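Local coordinates for uncharacterized protein YhfS (Escherichia coli, PDB 4J8L) that carries pyridoxal 5'-phosphate covalently bound to a lysine but is of unknown function, with cysteine synthase activity only a tentative possibility, at residues H64-A69 against V207-V212; V165-D170 against G186-T191. All coordinates share one frame; numbering follows the deposited sequence.

Contact 1 (H64-A69 against V207-V212); sequences HAQAAA and VGDADV
The flat carboxamide of Gln66 meets the start of helix 210-219 with its oxygen. Gln66 OE1 receives Ala210 N at 2.8 Å in a nearly straight bond (171° at the hydrogen) lying in the carbonyl plane. Asp209 CA, 3.5 Å from Gln66 OE1, lies to one side of that plane, and the methyl of Ala210 to the other. Across the C=O direction from Ala210 N, on the side of NE2, a water donates to Gln66 OE1 and accepts from Asp211 N. The chain is extended beyond CG, which carries the carboxamide out to the first turn of the helix, while Asp209, the N-cap residue, turns its own carboxylate elsewhere: OD1 takes a water shared with Gln66 N, and OD2 is bonded to Asn188 ND2.

Behind this lies a classic beta bulge, in which Gln66 and Ala67 both face Gly208. Ala67 N reaches Gly208 O at 2.9 Å in a bent bond, 134° at the hydrogen, whereas the return bond from Gly208 N to Ala67 O is straighter. The backbone of Gly208 adopts angles suited to glycine, since a beta carbon would press on the preceding carbonyl oxygen. Apolar contacts complete the join. Val207 holds CG1 anti to its backbone N (chi1 -176°), 3.6 Å from Ala65 CB, and its CG2 meets Ala68 CB at 4.0 Å. Ala67 points to the opposite face, where its CB packs on Ala210.

In the fold, the Schellman motif at His64 ends helix 50-62, and the chain runs through Ala65 and Gln66 into strand 67-72, an outermost strand of the seven-stranded sheet. Strand 203-208 separates it from strand 189-193, and Ile213 of helix 210-219 packs against Ala67 and Ala69.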
loop_
_atom_site.group_PDB
_atom_site.type_symbol
_atom_site.label_atom_id
_atom_site.label_comp_id
_atom_site.label_asym_id
_atom_site.label_seq_id
_atom_site.Cartn_x
_atom_site.Cartn_y
_atom_site.Cartn_z
ATOM N N HIS A 64 -11.274 10.234 -7.266
ATOM C CA HIS A 64 -11.445 11.686 -7.299
ATOM C C HIS A 64 -10.260 12.392 -7.939
ATOM O O HIS A 64 -9.779 13.415 -7.447
ATOM C CB HIS A 64 -11.727 12.203 -5.888
ATOM C CG HIS A 64 -12.877 11.510 -5.229
ATOM N ND1 HIS A 64 -12.713 10.449 -4.365
ATOM C CD2 HIS A 64 -14.214 11.696 -5.344
ATOM C CE1 HIS A 64 -13.898 10.026 -3.959
ATOM N NE2 HIS A 64 -14.824 10.771 -4.535
ATOM N N ALA A 65 -9.804 11.827 -9.049
ATOM C CA ALA A 65 -8.643 12.328 -9.761
ATOM C C ALA A 65 -9.003 12.629 -11.206
ATOM O O ALA A 65 -10.037 12.187 -11.709
ATOM C CB ALA A 65 -7.507 11.308 -9.699
ATOM N N GLN A 66 -8.147 13.395 -11.868
ATOM C CA GLN A 66 -8.369 13.748 -13.257
ATOM C C GLN A 66 -8.158 12.566 -14.196
ATOM O O GLN A 66 -8.862 12.429 -15.204
ATOM C CB GLN A 66 -7.430 14.872 -13.644
ATOM C CG GLN A 66 -7.767 16.180 -12.959
ATOM C CD GLN A 66 -6.855 17.306 -13.373
ATOM O OE1 GLN A 66 -5.755 17.078 -13.867
ATOM N NE2 GLN A 66 -7.316 18.538 -13.186
ATOM N N ALA A 67 -7.189 11.720 -13.865
ATOM C CA ALA A 67 -6.751 10.683 -14.788
ATOM C C ALA A 67 -6.050 9.532 -14.069
ATOM O O ALA A 67 -5.702 9.636 -12.891
ATOM C CB ALA A 67 -5.830 11.279 -15.840
ATOM N N ALA A 68 -5.853 8.431 -14.787
ATOM C CA ALA A 68 -5.090 7.308 -14.255
ATOM C C ALA A 68 -4.401 6.525 -15.365
ATOM O O ALA A 68 -4.816 6.561 -16.523
ATOM C CB ALA A 68 -5.991 6.380 -13.436
ATOM N N ALA A 69 -3.330 5.825 -15.008
ATOM C CA ALA A 69 -2.668 4.925 -15.943
ATOM C C ALA A 69 -2.289 3.647 -15.228
ATOM O O ALA A 69 -1.713 3.689 -14.143
ATOM C CB ALA A 69 -1.422 5.578 -16.537
ATOM N N VAL A 207 -2.463 7.351 -10.244
ATOM C CA VAL A 207 -3.764 8.015 -10.295
ATOM C C VAL A 207 -3.588 9.463 -9.851
ATOM O O VAL A 207 -3.045 9.720 -8.782
ATOM C CB VAL A 207 -4.781 7.319 -9.354
ATOM C CG1 VAL A 207 -6.162 7.968 -9.485
ATOM C CG2 VAL A 207 -4.869 5.802 -9.639
ATOM N N GLY A 208 -4.029 10.413 -10.666
ATOM C CA GLY A 208 -3.920 11.806 -10.270
ATOM C C GLY A 208 -4.086 12.801 -11.397
ATOM O O GLY A 208 -4.922 12.622 -12.274
ATOM N N ASP A 209 -3.274 13.850 -11.369
ATOM C CA ASP A 209 -3.401 14.960 -12.312
ATOM C C ASP A 209 -3.110 14.549 -13.754
ATOM O O ASP A 209 -2.163 13.803 -14.024
ATOM C CB ASP A 209 -2.467 16.103 -11.900
ATOM C CG ASP A 209 -2.864 16.738 -10.579
ATOM O OD1 ASP A 209 -3.956 16.433 -10.047
ATOM O OD2 ASP A 209 -2.081 17.567 -10.074
ATOM N N ALA A 210 -3.923 15.060 -14.676
ATOM C CA ALA A 210 -3.813 14.728 -16.092
ATOM C C ALA A 210 -2.452 15.060 -16.708
ATOM O O ALA A 210 -1.941 14.295 -17.528
ATOM C CB ALA A 210 -4.935 15.414 -16.885
ATOM N N ASP A 211 -1.863 16.194 -16.336
ATOM C CA ASP A 211 -0.572 16.538 -16.928
ATOM C C ASP A 211 0.485 15.477 -16.584
ATOM O O ASP A 211 1.279 15.084 -17.437
ATOM C CB ASP A 211 -0.123 17.977 -16.609
ATOM C CG ASP A 211 0.038 18.255 -15.120
ATOM O OD1 ASP A 211 -0.296 17.408 -14.275
ATOM O OD2 ASP A 211 0.490 19.372 -14.792
ATOM N N VAL A 212 0.454 14.975 -15.357
ATOM C CA VAL A 212 1.381 13.911 -14.973
ATOM C C VAL A 212 1.071 12.585 -15.679
ATOM O O VAL A 212 1.963 11.950 -16.247
ATOM C CB VAL A 212 1.380 13.675 -13.456
ATOM C CG1 VAL A 212 2.356 12.553 -13.102
ATOM C CG2 VAL A 212 1.732 14.960 -12.733
HETATM O O HOH W 1 -6.224 14.788 -10.029
HETATM O O HOH W 2 -3.413 18.349 -14.833
#

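Contact 2 (V165-D170 against G186-T191); sequences VPALTD and GANVST
Ala187 CB lies 3.7 Å from Thr169 CG2 as the chain enters a parallel pairing in the large domain's mixed sheet, whose strand order is that of fold type I pyridoxal phosphate enzymes. Leu157 of helix 153-162 packs against Thr169 on this face.

Asn188 follows and grips Ala167 twice. Asn188 OD1 accepts Ala167 N at 2.9 Å, 165° at the hydrogen, while Asn188 N donates to Ala167 O. The amide side chain thereby does the work of a backbone carbonyl just before regular pairing begins. Val189 N adds a weak, long bond to that same Ala167 O.

From Val189 onward the strands are in step. Val189 O accepts Thr169 N at 3.0 Å, with Leu168 CA-H also pointing at it, and the side chains of Val189 and Leu168 cross obliquely, Val189 CG2 lying 3.9 Å from Leu168 CD1. Ser190 lies on the other face beside Thr169, and the two hydroxyls each bond to Asp171 OD2.

Thr191 returns to the face of Leu168 and Asp170, against Ala78 and Ile79 of helix 74-86. Here Asp170 OD1 is hydrogen-bonded to Asn172 ND2, and OD2 lies close to N1 of the cofactor-bearing residue at position 196, consistent with the aspartate that faces the pyridine nitrogen in this fold type. Thr191 CG2 meets Leu168 CD1, the two side chains crossing at about a right angle. Thr191 OG1, set between backbone N and carbonyl carbon (chi1 63°), donates to Thr169 O at 2.9 Å from a position tilted 21° out of the carbonyl plane, alongside a weak bond from Thr191 N.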
loop_
_atom_site.group_PDB
_atom_site.type_symbol
_atom_site.label_atom_id
_atom_site.label_comp_id
_atom_site.label_asym_id
_atom_site.label_seq_id
_atom_site.Cartn_x
_atom_site.Cartn_y
_atom_site.Cartn_z
ATOM N N VAL A 165 5.572 22.486 -4.249
ATOM C CA VAL A 165 6.409 21.328 -4.538
ATOM C C VAL A 165 5.528 20.151 -4.941
ATOM O O VAL A 165 4.711 19.699 -4.144
ATOM C CB VAL A 165 7.254 20.931 -3.310
ATOM C CG1 VAL A 165 8.064 19.674 -3.591
ATOM C CG2 VAL A 165 8.166 22.077 -2.904
ATOM N N PRO A 166 5.676 19.666 -6.188
ATOM C CA PRO A 166 4.862 18.537 -6.659
ATOM C C PRO A 166 5.085 17.323 -5.771
ATOM O O PRO A 166 6.228 17.053 -5.390
ATOM C CB PRO A 166 5.411 18.268 -8.059
ATOM C CG PRO A 166 6.030 19.560 -8.484
ATOM C CD PRO A 166 6.596 20.155 -7.229
ATOM N N ALA A 167 4.016 16.605 -5.440
ATOM C CA ALA A 167 4.123 15.503 -4.496
ATOM C C ALA A 167 3.531 14.210 -5.035
ATOM O O ALA A 167 2.428 14.193 -5.588
ATOM C CB ALA A 167 3.469 15.868 -3.172
ATOM N N LEU A 168 4.283 13.129 -4.859
ATOM C CA LEU A 168 3.805 11.790 -5.181
ATOM C C LEU A 168 3.615 11.014 -3.891
ATOM O O LEU A 168 4.459 11.077 -3.000
ATOM C CB LEU A 168 4.836 11.075 -6.050
ATOM C CG LEU A 168 4.592 9.618 -6.438
ATOM C CD1 LEU A 168 5.187 9.378 -7.809
ATOM C CD2 LEU A 168 5.203 8.642 -5.419
ATOM N N THR A 169 2.520 10.268 -3.785
ATOM C CA THR A 169 2.362 9.386 -2.640
ATOM C C THR A 169 2.507 7.920 -3.021
ATOM O O THR A 169 2.054 7.475 -4.078
ATOM C CB THR A 169 1.021 9.594 -1.911
ATOM O OG1 THR A 169 -0.057 9.494 -2.851
ATOM C CG2 THR A 169 0.992 10.960 -1.235
ATOM N N ASP A 170 3.157 7.187 -2.126
ATOM C CA ASP A 170 3.272 5.739 -2.182
ATOM C C ASP A 170 2.168 5.228 -1.268
ATOM O O ASP A 170 2.293 5.266 -0.049
ATOM C CB ASP A 170 4.660 5.357 -1.641
ATOM C CG ASP A 170 4.864 3.850 -1.485
ATOM O OD1 ASP A 170 3.900 3.067 -1.592
ATOM O OD2 ASP A 170 6.015 3.448 -1.221
ATOM N N GLY A 186 -4.509 15.832 -1.600
ATOM C CA GLY A 186 -3.510 16.839 -1.904
ATOM C C GLY A 186 -2.353 16.477 -2.820
ATOM O O GLY A 186 -1.667 17.368 -3.321
ATOM N N ALA A 187 -2.121 15.190 -3.040
ATOM C CA ALA A 187 -1.006 14.758 -3.879
ATOM C C ALA A 187 -1.294 14.969 -5.360
ATOM O O ALA A 187 -2.451 14.904 -5.806
ATOM C CB ALA A 187 -0.670 13.282 -3.619
ATOM N N ASN A 188 -0.242 15.209 -6.130
ATOM C CA ASN A 188 -0.396 15.303 -7.574
ATOM C C ASN A 188 -0.658 13.947 -8.207
ATOM O O ASN A 188 -1.423 13.857 -9.150
ATOM C CB ASN A 188 0.797 15.999 -8.208
ATOM C CG ASN A 188 0.957 17.398 -7.694
ATOM O OD1 ASN A 188 1.690 17.633 -6.736
ATOM N ND2 ASN A 188 0.219 18.331 -8.283
ATOM N N VAL A 189 -0.024 12.901 -7.684
ATOM C CA VAL A 189 -0.373 11.532 -8.069
ATOM C C VAL A 189 -0.219 10.577 -6.901
ATOM O O VAL A 189 0.698 10.728 -6.077
ATOM C CB VAL A 189 0.483 10.975 -9.243
ATOM C CG1 VAL A 189 0.049 11.567 -10.587
ATOM C CG2 VAL A 189 1.972 11.196 -8.995
ATOM N N SER A 190 -1.140 9.617 -6.843
ATOM C CA SER A 190 -1.036 8.434 -5.993
ATOM C C SER A 190 -0.433 7.289 -6.785
ATOM O O SER A 190 -0.561 7.239 -8.005
ATOM C CB SER A 190 -2.423 7.994 -5.519
ATOM O OG SER A 190 -2.824 8.659 -4.335
ATOM N N THR A 191 0.216 6.354 -6.094
ATOM C CA THR A 191 0.704 5.155 -6.761
ATOM C C THR A 191 0.407 3.938 -5.898
ATOM O O THR A 191 0.443 4.014 -4.672
ATOM C CB THR A 191 2.227 5.195 -7.005
ATOM O OG1 THR A 191 2.913 5.242 -5.747
ATOM C CG2 THR A 191 2.635 6.377 -7.853
HETATM O O HOH W 3 1.974 19.703 -4.189
#

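Both contacts belong to one mixed sheet, yet they illustrate how pairing changes between its border and its interior. Contact 1 is partly buried, antiparallel and reaches an outermost strand; it is made largely of alanines, a glycine and the long polar Gln66. Contact 2 is buried and parallel, closer to the chain's centre, and leads toward the cofactor with threonine, serine and aspartate among branched apolar residues. The two abut: Val207 O lies 2.7 Å from Ser190 N, a probable hydrogen bond, and Val212 CG1 packs against Val189 CG1. In contact 1 the amide oxygen of Gln66 takes an N-H at the start of a helix, in contact 2 that of Asn188 takes one of the neighbouring strand.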